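Local structure of signal transduction protein TRAP (Staphylococcus aureus, 4AE5) at residues N21-L26 against T45-S49; F67-I73 against Y157-Y163; G98-R104 against I116-A121. The protein probably acts as a signal transduction protein whose phosphorylated form leads to agr activation and RNAIII synthesis, and so to expression of staphylococcal virulence factors. One frame throughout, in Å; residues are numbered along the deposited sequence.

Contact 1. Residues N21-L26 against T45-S49; sequences NPTHQL and TVLKS
The His-24 ring carries the methyl CG1 of Val-46 over one face. CG1 lies over the centre of the ring, 3.5 Å from the centroid and 13° off the ring normal, a CH-pi contact. His-24 ND1 is hydrogen-bonded to Glu-39 OE1. This bond would help fix the rotation of the imidazole. The nearby carboxylate would probably favour its protonated form. The flat end of Asn-21 meets the same valine, approaching from the opposite direction, with Asn-21 CG 3.7 Å from Val-46 CB. The isopropyl group is thus gripped between an amide and an imidazole. In Val-46, CG1 points anti to the carbonyl carbon (chi1 -70°), which sends one methyl to the histidine and leaves CG2 for Leu-26.

The two segments are loops. Residues 21-26 leave helix 11-20 and lead to strand 27-30, and a type I beta turn from Asn-21 to His-24 brings these two side chains round the valine. The turn is closed by His-24 N and Asn-21 O at 3.2 Å. The other loop precedes strand 51-59. At Thr-45 it makes an ST turn, in which Leu-47 N donates to Thr-45 OG1 at 3.1 Å and an angle of 166°. Glu-39, on strand 35-41, joins both loops: OE1 takes His-24 ND1, and OE2 takes Thr-45 OG1 and Val-46 N. No hydrogen bond runs directly between the two segments. On the buried side the contact is purely apolar. Leu-26 CD1 lies 3.9 Å from Val-46 CG2, and Leu-26 CD2 slides past Leu-47 CD2 at 4.1 Å, with Ile-37 touching both leucines.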
loop_
_atom_site.group_PDB
_atom_site.type_symbol
_atom_site.label_atom_id
_atom_site.label_comp_id
_atom_site.label_asym_id
_atom_site.label_seq_id
_atom_site.Cartn_x
_atom_site.Cartn_y
_atom_site.Cartn_z
ATOM N N ASN A 21 -1.509 -19.530 -10.761
ATOM C CA ASN A 21 -0.627 -19.697 -9.584
ATOM C C ASN A 21 -1.441 -19.836 -8.319
ATOM O O ASN A 21 -1.351 -18.986 -7.435
ATOM C CB ASN A 21 0.325 -18.496 -9.482
ATOM C CG ASN A 21 1.305 -18.428 -10.638
ATOM O OD1 ASN A 21 1.211 -17.565 -11.555
ATOM N ND2 ASN A 21 2.228 -19.349 -10.636
ATOM N N PRO A 22 -2.253 -20.903 -8.237
ATOM C CA PRO A 22 -3.250 -21.014 -7.188
ATOM C C PRO A 22 -2.636 -21.220 -5.759
ATOM O O PRO A 22 -3.315 -20.920 -4.761
ATOM C CB PRO A 22 -4.070 -22.235 -7.630
ATOM C CG PRO A 22 -3.173 -23.044 -8.499
ATOM C CD PRO A 22 -2.017 -22.190 -8.936
ATOM N N THR A 23 -1.389 -21.706 -5.667
ATOM C CA THR A 23 -0.690 -21.862 -4.371
ATOM C C THR A 23 -0.167 -20.527 -3.725
ATOM O O THR A 23 0.291 -20.491 -2.561
ATOM C CB THR A 23 0.475 -22.866 -4.459
ATOM O OG1 THR A 23 1.491 -22.370 -5.351
ATOM C CG2 THR A 23 -0.019 -24.328 -4.911
ATOM N N HIS A 24 -0.228 -19.451 -4.490
ATOM C CA HIS A 24 0.197 -18.149 -4.089
ATOM C C HIS A 24 -1.002 -17.308 -3.760
ATOM O O HIS A 24 -2.009 -17.316 -4.516
ATOM C CB HIS A 24 0.995 -17.452 -5.205
ATOM C CG HIS A 24 2.410 -17.967 -5.322
ATOM N ND1 HIS A 24 3.492 -17.217 -4.999
ATOM C CD2 HIS A 24 2.889 -19.230 -5.672
ATOM C CE1 HIS A 24 4.616 -17.971 -5.161
ATOM N NE2 HIS A 24 4.238 -19.191 -5.597
ATOM N N GLN A 25 -0.850 -16.507 -2.696
ATOM C CA GLN A 25 -1.932 -15.667 -2.183
ATOM C C GLN A 25 -1.845 -14.306 -2.831
ATOM O O GLN A 25 -1.253 -13.344 -2.262
ATOM C CB GLN A 25 -1.802 -15.504 -0.661
ATOM C CG GLN A 25 -1.868 -16.804 0.126
ATOM C CD GLN A 25 -0.505 -17.207 0.724
ATOM O OE1 GLN A 25 0.409 -17.628 0.004
ATOM N NE2 GLN A 25 -0.367 -17.068 2.056
ATOM N N LEU A 26 -2.474 -14.190 -3.996
ATOM C CA LEU A 26 -2.421 -12.961 -4.771
ATOM C C LEU A 26 -3.738 -12.204 -4.579
ATOM O O LEU A 26 -4.797 -12.817 -4.520
ATOM C CB LEU A 26 -2.153 -13.299 -6.251
ATOM C CG LEU A 26 -0.775 -13.822 -6.666
ATOM C CD1 LEU A 26 -0.864 -14.728 -7.875
ATOM C CD2 LEU A 26 0.150 -12.667 -7.054
ATOM N N THR A 45 8.399 -14.655 -5.565
ATOM C CA THR A 45 7.140 -14.164 -6.156
ATOM C C THR A 45 6.909 -14.829 -7.543
ATOM O O THR A 45 7.874 -15.253 -8.228
ATOM C CB THR A 45 7.115 -12.613 -6.312
ATOM O OG1 THR A 45 5.866 -12.245 -6.901
ATOM C CG2 THR A 45 8.197 -12.149 -7.242
ATOM N N VAL A 46 5.646 -14.934 -7.944
ATOM C CA VAL A 46 5.308 -15.364 -9.310
ATOM C C VAL A 46 5.095 -14.202 -10.309
ATOM O O VAL A 46 4.764 -14.422 -11.477
ATOM C CB VAL A 46 4.085 -16.317 -9.325
ATOM C CG1 VAL A 46 4.466 -17.661 -8.704
ATOM C CG2 VAL A 46 2.874 -15.675 -8.630
ATOM N N LEU A 47 5.300 -12.969 -9.855
ATOM C CA LEU A 47 5.090 -11.798 -10.708
ATOM C C LEU A 47 6.374 -11.513 -11.466
ATOM O O LEU A 47 7.445 -11.798 -10.940
ATOM C CB LEU A 47 4.690 -10.618 -9.841
ATOM C CG LEU A 47 3.369 -10.835 -9.107
ATOM C CD1 LEU A 47 3.064 -9.625 -8.222
ATOM C CD2 LEU A 47 2.274 -11.061 -10.146
ATOM N N LYS A 48 6.296 -11.013 -12.703
ATOM C CA LYS A 48 7.511 -10.726 -13.517
ATOM C C LYS A 48 7.804 -9.212 -13.604
ATOM O O LYS A 48 6.905 -8.409 -13.842
ATOM C CB LYS A 48 7.439 -11.352 -14.933
ATOM C CG LYS A 48 6.870 -12.770 -14.961
ATOM C CD LYS A 48 7.677 -13.712 -15.859
ATOM C CE LYS A 48 7.404 -13.541 -17.359
ATOM N NZ LYS A 48 6.561 -14.637 -17.927
ATOM N N SER A 49 9.052 -8.814 -13.379
ATOM C CA SER A 49 9.325 -7.380 -13.114
ATOM C C SER A 49 8.380 -6.525 -12.190
ATOM O O SER A 49 8.063 -5.378 -12.496
#

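Contact 2. Residues F67-I73 against Y157-Y163; sequences FYCAIFI and YFERYLY. With FMT (formic acid), chain E.
Phe-67 turns its ring edge onto the faces of Tyr-161 and Tyr-163, two T-shaped pairs in one aromatic cluster. Its CZ stands over the Tyr-161 face, 3.5 Å from Tyr-161 CG, with the planes at 78°. Having CG anti to the backbone N (chi1 168°) brings the Phe-67 ring across to the tyrosines. Cys-69 SG sits at the Tyr-161 ring edge, 3.7 Å from CE1. Helix 123-131 closes over this end, and its Glu-127 holds the Tyr-161 hydroxyl.

The strands are antiparallel neighbours in the closed eight-stranded barrel. Backbone bonds join Tyr-68 to Leu-162 and Ala-70 to Arg-160 in both directions. Phe-72 N reaches Phe-158 O straight, at 2.8 Å, but the return bond from Phe-158 N to Phe-72 O is weak, at 3.3 Å.

This end is looser in its pairing and partly exposed, though Phe-72 CD1 still comes to 3.4 Å from Phe-158 CE1. The two rings are 8° from parallel but offset, with little overlap. Phe-158 CZ lies over one face of the Arg-160 guanidinium. At its edge, Arg-160 NH1 donates to O2 of a formic acid, probably from the crystallisation liquor. NE forms a salt bridge with Asp-33.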
loop_
_atom_site.group_PDB
_atom_site.type_symbol
_atom_site.label_atom_id
_atom_site.label_comp_id
_atom_site.label_asym_id
_atom_site.label_seq_id
_atom_site.Cartn_x
_atom_site.Cartn_y
_atom_site.Cartn_z
ATOM N N PHE A 67 -11.337 -2.303 0.595
ATOM C CA PHE A 67 -10.885 -1.140 -0.216
ATOM C C PHE A 67 -9.474 -0.822 0.274
ATOM O O PHE A 67 -9.192 -0.896 1.464
ATOM C CB PHE A 67 -11.758 0.062 0.099
ATOM C CG PHE A 67 -11.242 1.369 -0.439
ATOM C CD1 PHE A 67 -11.635 1.772 -1.728
ATOM C CD2 PHE A 67 -10.402 2.214 0.330
ATOM C CE1 PHE A 67 -11.176 2.979 -2.244
ATOM C CE2 PHE A 67 -9.916 3.411 -0.206
ATOM C CZ PHE A 67 -10.310 3.788 -1.491
ATOM N N TYR A 68 -8.580 -0.501 -0.635
ATOM C CA TYR A 68 -7.233 -0.049 -0.244
ATOM C C TYR A 68 -6.929 1.313 -0.847
ATOM O O TYR A 68 -7.332 1.583 -2.003
ATOM C CB TYR A 68 -6.178 -1.051 -0.715
ATOM C CG TYR A 68 -6.295 -2.353 0.014
ATOM C CD1 TYR A 68 -7.145 -3.379 -0.444
ATOM C CD2 TYR A 68 -5.584 -2.558 1.176
ATOM C CE1 TYR A 68 -7.322 -4.563 0.278
ATOM C CE2 TYR A 68 -5.709 -3.728 1.901
ATOM C CZ TYR A 68 -6.573 -4.768 1.410
ATOM O OH TYR A 68 -6.723 -5.909 2.186
ATOM N N CYS A 69 -6.234 2.151 -0.099
ATOM C CA CYS A 69 -5.524 3.272 -0.676
ATOM C C CYS A 69 -3.997 3.061 -0.609
ATOM O O CYS A 69 -3.483 2.807 0.483
ATOM C CB CYS A 69 -5.878 4.582 0.048
ATOM S SG CYS A 69 -5.163 6.061 -0.776
ATOM N N ALA A 70 -3.342 3.144 -1.757
ATOM C CA ALA A 70 -1.905 3.159 -1.898
ATOM C C ALA A 70 -1.436 4.617 -1.959
ATOM O O ALA A 70 -1.843 5.395 -2.857
ATOM C CB ALA A 70 -1.455 2.417 -3.147
ATOM N N ILE A 71 -0.613 4.994 -0.998
ATOM C CA ILE A 71 -0.065 6.379 -0.981
ATOM C C ILE A 71 1.367 6.316 -1.415
ATOM O O ILE A 71 2.143 5.592 -0.825
ATOM C CB ILE A 71 -0.122 7.035 0.421
ATOM C CG1 ILE A 71 -1.550 6.919 0.938
ATOM C CG2 ILE A 71 0.396 8.507 0.368
ATOM C CD1 ILE A 71 -1.693 7.286 2.422
ATOM N N PHE A 72 1.720 7.088 -2.431
ATOM C CA PHE A 72 3.115 7.126 -2.875
ATOM C C PHE A 72 3.727 8.374 -2.327
ATOM O O PHE A 72 3.137 9.463 -2.493
ATOM C CB PHE A 72 3.186 7.136 -4.422
ATOM C CG PHE A 72 2.781 5.825 -5.018
ATOM C CD1 PHE A 72 1.439 5.503 -5.091
ATOM C CD2 PHE A 72 3.723 4.924 -5.501
ATOM C CE1 PHE A 72 1.010 4.307 -5.661
ATOM C CE2 PHE A 72 3.294 3.695 -6.080
ATOM C CZ PHE A 72 1.946 3.395 -6.122
ATOM N N ILE A 73 4.851 8.235 -1.646
ATOM C CA ILE A 73 5.495 9.284 -0.897
ATOM C C ILE A 73 6.917 9.468 -1.429
ATOM O O ILE A 73 7.776 8.733 -1.100
ATOM C CB ILE A 73 5.575 8.911 0.601
ATOM C CG1 ILE A 73 4.211 8.594 1.153
ATOM C CG2 ILE A 73 6.187 10.007 1.397
ATOM C CD1 ILE A 73 4.199 7.608 2.251
ATOM N N TYR A 157 3.698 13.084 -4.916
ATOM C CA TYR A 157 2.789 12.504 -3.940
ATOM C C TYR A 157 1.425 12.265 -4.573
ATOM O O TYR A 157 0.792 13.180 -5.166
ATOM C CB TYR A 157 2.704 13.352 -2.671
ATOM C CG TYR A 157 1.756 12.897 -1.599
ATOM C CD1 TYR A 157 0.378 13.064 -1.732
ATOM C CD2 TYR A 157 2.254 12.301 -0.393
ATOM C CE1 TYR A 157 -0.492 12.636 -0.688
ATOM C CE2 TYR A 157 1.405 11.926 0.648
ATOM C CZ TYR A 157 0.045 12.086 0.493
ATOM O OH TYR A 157 -0.813 11.713 1.515
ATOM N N PHE A 158 0.943 11.029 -4.473
ATOM C CA PHE A 158 -0.447 10.798 -4.866
ATOM C C PHE A 158 -0.983 9.502 -4.283
ATOM O O PHE A 158 -0.205 8.665 -3.750
ATOM C CB PHE A 158 -0.582 10.782 -6.429
ATOM C CG PHE A 158 -0.328 9.436 -7.045
ATOM C CD1 PHE A 158 0.965 8.956 -7.178
ATOM C CD2 PHE A 158 -1.390 8.665 -7.537
ATOM C CE1 PHE A 158 1.190 7.707 -7.723
ATOM C CE2 PHE A 158 -1.169 7.433 -8.101
ATOM C CZ PHE A 158 0.126 6.954 -8.187
ATOM N N GLU A 159 -2.298 9.350 -4.409
ATOM C CA GLU A 159 -3.078 8.199 -3.933
ATOM C C GLU A 159 -3.594 7.405 -5.141
ATOM O O GLU A 159 -4.132 7.995 -6.099
ATOM C CB GLU A 159 -4.286 8.721 -3.140
ATOM C CG GLU A 159 -3.873 9.259 -1.769
ATOM C CD GLU A 159 -5.064 9.586 -0.893
ATOM O OE1 GLU A 159 -6.150 9.781 -1.445
ATOM O OE2 GLU A 159 -4.919 9.664 0.361
ATOM N N ARG A 160 -3.390 6.102 -5.137
ATOM C CA ARG A 160 -4.120 5.235 -6.060
ATOM C C ARG A 160 -5.151 4.439 -5.313
ATOM O O ARG A 160 -4.810 3.545 -4.472
ATOM C CB ARG A 160 -3.156 4.251 -6.757
ATOM C CG ARG A 160 -3.927 3.359 -7.772
ATOM C CD ARG A 160 -3.026 2.575 -8.747
ATOM N NE ARG A 160 -2.419 3.386 -9.844
ATOM C CZ ARG A 160 -1.108 3.612 -9.928
ATOM N NH1 ARG A 160 -0.261 3.053 -9.008
ATOM N NH2 ARG A 160 -0.615 4.334 -10.932
ATOM N N TYR A 161 -6.423 4.663 -5.615
ATOM C CA TYR A 161 -7.485 3.842 -4.943
ATOM C C TYR A 161 -7.631 2.457 -5.615
ATOM O O TYR A 161 -7.596 2.365 -6.837
ATOM C CB TYR A 161 -8.845 4.536 -4.995
ATOM C CG TYR A 161 -9.048 5.719 -4.078
ATOM C CD1 TYR A 161 -8.025 6.228 -3.272
ATOM C CD2 TYR A 161 -10.316 6.355 -4.033
ATOM C CE1 TYR A 161 -8.257 7.314 -2.399
ATOM C CE2 TYR A 161 -10.549 7.453 -3.215
ATOM C CZ TYR A 161 -9.540 7.922 -2.393
ATOM O OH TYR A 161 -9.799 9.006 -1.574
ATOM N N LEU A 162 -7.768 1.401 -4.810
ATOM C CA LEU A 162 -7.890 -0.020 -5.220
ATOM C C LEU A 162 -9.236 -0.557 -4.743
ATOM O O LEU A 162 -9.493 -0.689 -3.519
ATOM C CB LEU A 162 -6.754 -0.893 -4.629
ATOM C CG LEU A 162 -5.309 -0.442 -4.754
ATOM C CD1 LEU A 162 -4.319 -1.556 -4.290
ATOM C CD2 LEU A 162 -4.846 -0.084 -6.144
ATOM N N TYR A 163 -10.140 -0.801 -5.694
ATOM C CA TYR A 163 -11.473 -1.365 -5.392
ATOM C C TYR A 163 -11.540 -2.897 -5.584
ATOM O O TYR A 163 -10.891 -3.436 -6.481
ATOM C CB TYR A 163 -12.592 -0.709 -6.266
ATOM C CG TYR A 163 -12.700 0.790 -6.140
ATOM C CD1 TYR A 163 -11.844 1.596 -6.833
ATOM C CD2 TYR A 163 -13.643 1.390 -5.309
ATOM C CE1 TYR A 163 -11.877 2.968 -6.718
ATOM C CE2 TYR A 163 -13.697 2.774 -5.201
ATOM C CZ TYR A 163 -12.778 3.547 -5.905
ATOM O OH TYR A 163 -12.840 4.948 -5.888
HETATM C C FMT E . -0.645 0.388 -5.870
HETATM O O1 FMT E . 0.298 -0.163 -5.255
HETATM O O2 FMT E . -0.352 1.082 -6.992
#

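Contact 3. Residues G98-R104 against I116-A121; sequences GGFKSYR and IYFGFA. With FMT (formic acid), chain E.
Phe-100 sets its ring edge against the face of Phe-120. The pair is T-shaped, with the planes at 87° and Phe-100 CD1 4.0 Å from Phe-120 CZ. The CA of Phe-100 also lies over the Phe-120 face, so backbone and ring both press on it. Tyr-103 and Phe-118 lie side by side and point the same way. Their rings are neither stacked nor edge-to-face, and Tyr-103 CD1 approaches Phe-118 CE1 to 3.4 Å. The tyrosine's CE1 meets Ile-116 CG2.

Strands 100-108 and 114-120 form a beta hairpin, and a classic beta bulge breaks its register. Lys-101 N and Ser-102 N both donate to Gly-119 O, from the same face of its carbonyl plane, at 2.8 Å and 3.1 Å. Ser-102 keeps OG between its backbone N and carbonyl carbon (chi1 65°), which places the hydroxyl 3.5 Å from Gly-119 CA. A water is hydrogen-bonded to OG at 2.8 Å and weakly to Tyr-117 O. Lys-101 lays its CG beside Ala-121 N and also touches His-66, a phosphohistidine site inferred from relatives and unmodified here.

Arg-104 turns at chi2 (-67°), and NH1 comes back to donate to Tyr-103 O at 3.0 Å, from above the carbonyl plane. NE forms a salt bridge with Glu-40, and Phe-62 makes a cation-pi contact. Tyr-117 extends from the same face of the sheet, and its OH donates to O1 of a formic acid.

The hairpin therefore has two chemistries. The face of Phe-118 and Phe-120 is aromatic and meets helix 123-131. The face of Ser-102, Arg-104 and Tyr-117 carries the polar groups. Beyond Tyr-117 OH, the formic acid is also held by Tyr-8, Lys-115 and Arg-160, consistent with a site that could take a small anion.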
loop_
_atom_site.group_PDB
_atom_site.type_symbol
_atom_site.label_atom_id
_atom_site.label_comp_id
_atom_site.label_asym_id
_atom_site.label_seq_id
_atom_site.Cartn_x
_atom_site.Cartn_y
_atom_site.Cartn_z
ATOM N N GLY A 98 -13.170 3.791 12.745
ATOM C CA GLY A 98 -14.250 3.033 12.111
ATOM C C GLY A 98 -13.858 2.495 10.745
ATOM O O GLY A 98 -13.220 3.179 9.928
ATOM N N GLY A 99 -14.055 1.198 10.576
ATOM C CA GLY A 99 -13.756 0.573 9.256
ATOM C C GLY A 99 -12.329 0.192 8.969
ATOM O O GLY A 99 -12.028 -0.367 7.884
ATOM N N PHE A 100 -11.416 0.436 9.914
ATOM C CA PHE A 100 -10.018 0.116 9.664
ATOM C C PHE A 100 -9.819 -1.411 9.541
ATOM O O PHE A 100 -10.314 -2.162 10.392
ATOM C CB PHE A 100 -9.119 0.605 10.800
ATOM C CG PHE A 100 -7.700 0.127 10.656
ATOM C CD1 PHE A 100 -6.814 0.851 9.933
ATOM C CD2 PHE A 100 -7.275 -1.070 11.267
ATOM C CE1 PHE A 100 -5.473 0.451 9.748
ATOM C CE2 PHE A 100 -5.949 -1.463 11.131
ATOM C CZ PHE A 100 -5.062 -0.723 10.375
ATOM N N LYS A 101 -9.029 -1.843 8.563
ATOM C CA LYS A 101 -8.741 -3.286 8.388
ATOM C C LYS A 101 -7.233 -3.588 8.469
ATOM O O LYS A 101 -6.813 -4.536 9.136
ATOM C CB LYS A 101 -9.329 -3.791 7.042
ATOM C CG LYS A 101 -10.872 -3.675 6.934
ATOM C CD LYS A 101 -11.587 -4.443 8.099
ATOM C CE LYS A 101 -13.081 -4.125 8.127
ATOM N NZ LYS A 101 -13.936 -5.181 8.773
ATOM N N SER A 102 -6.431 -2.847 7.720
ATOM C CA SER A 102 -5.003 -3.113 7.649
ATOM C C SER A 102 -4.132 -1.920 7.354
ATOM O O SER A 102 -4.547 -0.867 6.787
ATOM C CB SER A 102 -4.761 -4.274 6.611
ATOM O OG SER A 102 -5.156 -3.790 5.321
ATOM N N TYR A 103 -2.852 -2.099 7.586
ATOM C CA TYR A 103 -1.848 -1.067 7.329
ATOM C C TYR A 103 -0.519 -1.748 6.904
ATOM O O TYR A 103 -0.141 -2.806 7.486
ATOM C CB TYR A 103 -1.541 -0.335 8.643
ATOM C CG TYR A 103 -0.431 0.656 8.581
ATOM C CD1 TYR A 103 -0.532 1.779 7.777
ATOM C CD2 TYR A 103 0.730 0.487 9.313
ATOM C CE1 TYR A 103 0.450 2.769 7.745
ATOM C CE2 TYR A 103 1.731 1.441 9.247
ATOM C CZ TYR A 103 1.582 2.583 8.495
ATOM O OH TYR A 103 2.554 3.548 8.435
ATOM N N ARG A 104 0.150 -1.154 5.935
ATOM C CA ARG A 104 1.519 -1.497 5.511
ATOM C C ARG A 104 2.356 -0.276 5.218
ATOM O O ARG A 104 1.981 0.615 4.378
ATOM C CB ARG A 104 1.554 -2.429 4.272
ATOM C CG ARG A 104 0.853 -3.791 4.310
ATOM C CD ARG A 104 1.563 -4.744 5.328
ATOM N NE ARG A 104 0.987 -6.103 5.282
ATOM C CZ ARG A 104 -0.076 -6.485 5.984
ATOM N NH1 ARG A 104 -0.725 -5.628 6.793
ATOM N NH2 ARG A 104 -0.496 -7.744 5.914
ATOM N N ILE A 116 2.586 3.449 1.269
ATOM C CA ILE A 116 1.746 3.020 2.393
ATOM C C ILE A 116 0.489 2.362 1.748
ATOM O O ILE A 116 -0.066 2.942 0.806
ATOM C CB ILE A 116 1.308 4.175 3.302
ATOM C CG1 ILE A 116 2.516 4.572 4.197
ATOM C CG2 ILE A 116 0.063 3.736 4.177
ATOM C CD1 ILE A 116 2.296 5.950 4.835
ATOM N N TYR A 117 0.088 1.186 2.236
ATOM C CA TYR A 117 -1.283 0.693 2.010
ATOM C C TYR A 117 -2.127 0.912 3.258
ATOM O O TYR A 117 -1.747 0.425 4.329
ATOM C CB TYR A 117 -1.342 -0.823 1.657
ATOM C CG TYR A 117 -0.867 -1.285 0.243
ATOM C CD1 TYR A 117 -0.618 -0.360 -0.799
ATOM C CD2 TYR A 117 -0.694 -2.635 -0.064
ATOM C CE1 TYR A 117 -0.190 -0.787 -2.071
ATOM C CE2 TYR A 117 -0.286 -3.058 -1.373
ATOM C CZ TYR A 117 -0.045 -2.128 -2.350
ATOM O OH TYR A 117 0.375 -2.493 -3.631
ATOM N N PHE A 118 -3.321 1.527 3.097
ATOM C CA PHE A 118 -4.368 1.554 4.088
ATOM C C PHE A 118 -5.501 0.710 3.542
ATOM O O PHE A 118 -5.997 0.930 2.412
ATOM C CB PHE A 118 -4.846 2.975 4.426
ATOM C CG PHE A 118 -3.985 3.707 5.429
ATOM C CD1 PHE A 118 -3.863 3.261 6.777
ATOM C CD2 PHE A 118 -3.260 4.861 5.031
ATOM C CE1 PHE A 118 -3.108 4.014 7.712
ATOM C CE2 PHE A 118 -2.517 5.602 5.967
ATOM C CZ PHE A 118 -2.385 5.103 7.296
ATOM N N GLY A 119 -5.831 -0.333 4.286
ATOM C CA GLY A 119 -7.009 -1.161 3.996
ATOM C C GLY A 119 -8.187 -0.795 4.875
ATOM O O GLY A 119 -8.110 -0.772 6.127
ATOM N N PHE A 120 -9.322 -0.548 4.240
ATOM C CA PHE A 120 -10.535 -0.220 5.048
ATOM C C PHE A 120 -11.744 -0.992 4.518
ATOM O O PHE A 120 -11.691 -1.544 3.403
ATOM C CB PHE A 120 -10.803 1.298 4.975
ATOM C CG PHE A 120 -10.102 2.120 6.006
ATOM C CD1 PHE A 120 -8.725 2.401 5.865
ATOM C CD2 PHE A 120 -10.769 2.620 7.099
ATOM C CE1 PHE A 120 -8.082 3.172 6.775
ATOM C CE2 PHE A 120 -10.112 3.388 8.039
ATOM C CZ PHE A 120 -8.768 3.643 7.905
ATOM N N ALA A 121 -12.847 -1.006 5.319
ATOM C CA ALA A 121 -14.146 -1.632 4.902
ATOM C C ALA A 121 -14.575 -1.170 3.508
ATOM O O ALA A 121 -14.982 -1.977 2.674
ATOM C CB ALA A 121 -15.283 -1.302 5.933
HETATM C C FMT E . -0.645 0.388 -5.870
HETATM O O1 FMT E . 0.298 -0.163 -5.255
HETATM O O2 FMT E . -0.352 1.082 -6.992
HETATM O O HOH W 1 -2.772 -2.737 4.203
#

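Contacts 2 and 3 belong to the barrel and lie near the centre of the chain. They share a border, because strands 67-73 and 114-120 are neighbours in the sheet; Ile-71 N and Ile-116 O are 2.8 Å apart, a probable hydrogen bond. Both reach the same formic acid, which Tyr-8 and Lys-115 also bind. Contact 3 is the more buried of the two, while contact 2 is partly exposed. Contact 1 lies apart, about 21 Å and 23 Å from the others between centres. It joins two connecting loops by side chains alone, whereas contacts 2 and 3 rest on backbone pairing with aromatic rings packed on the sheet.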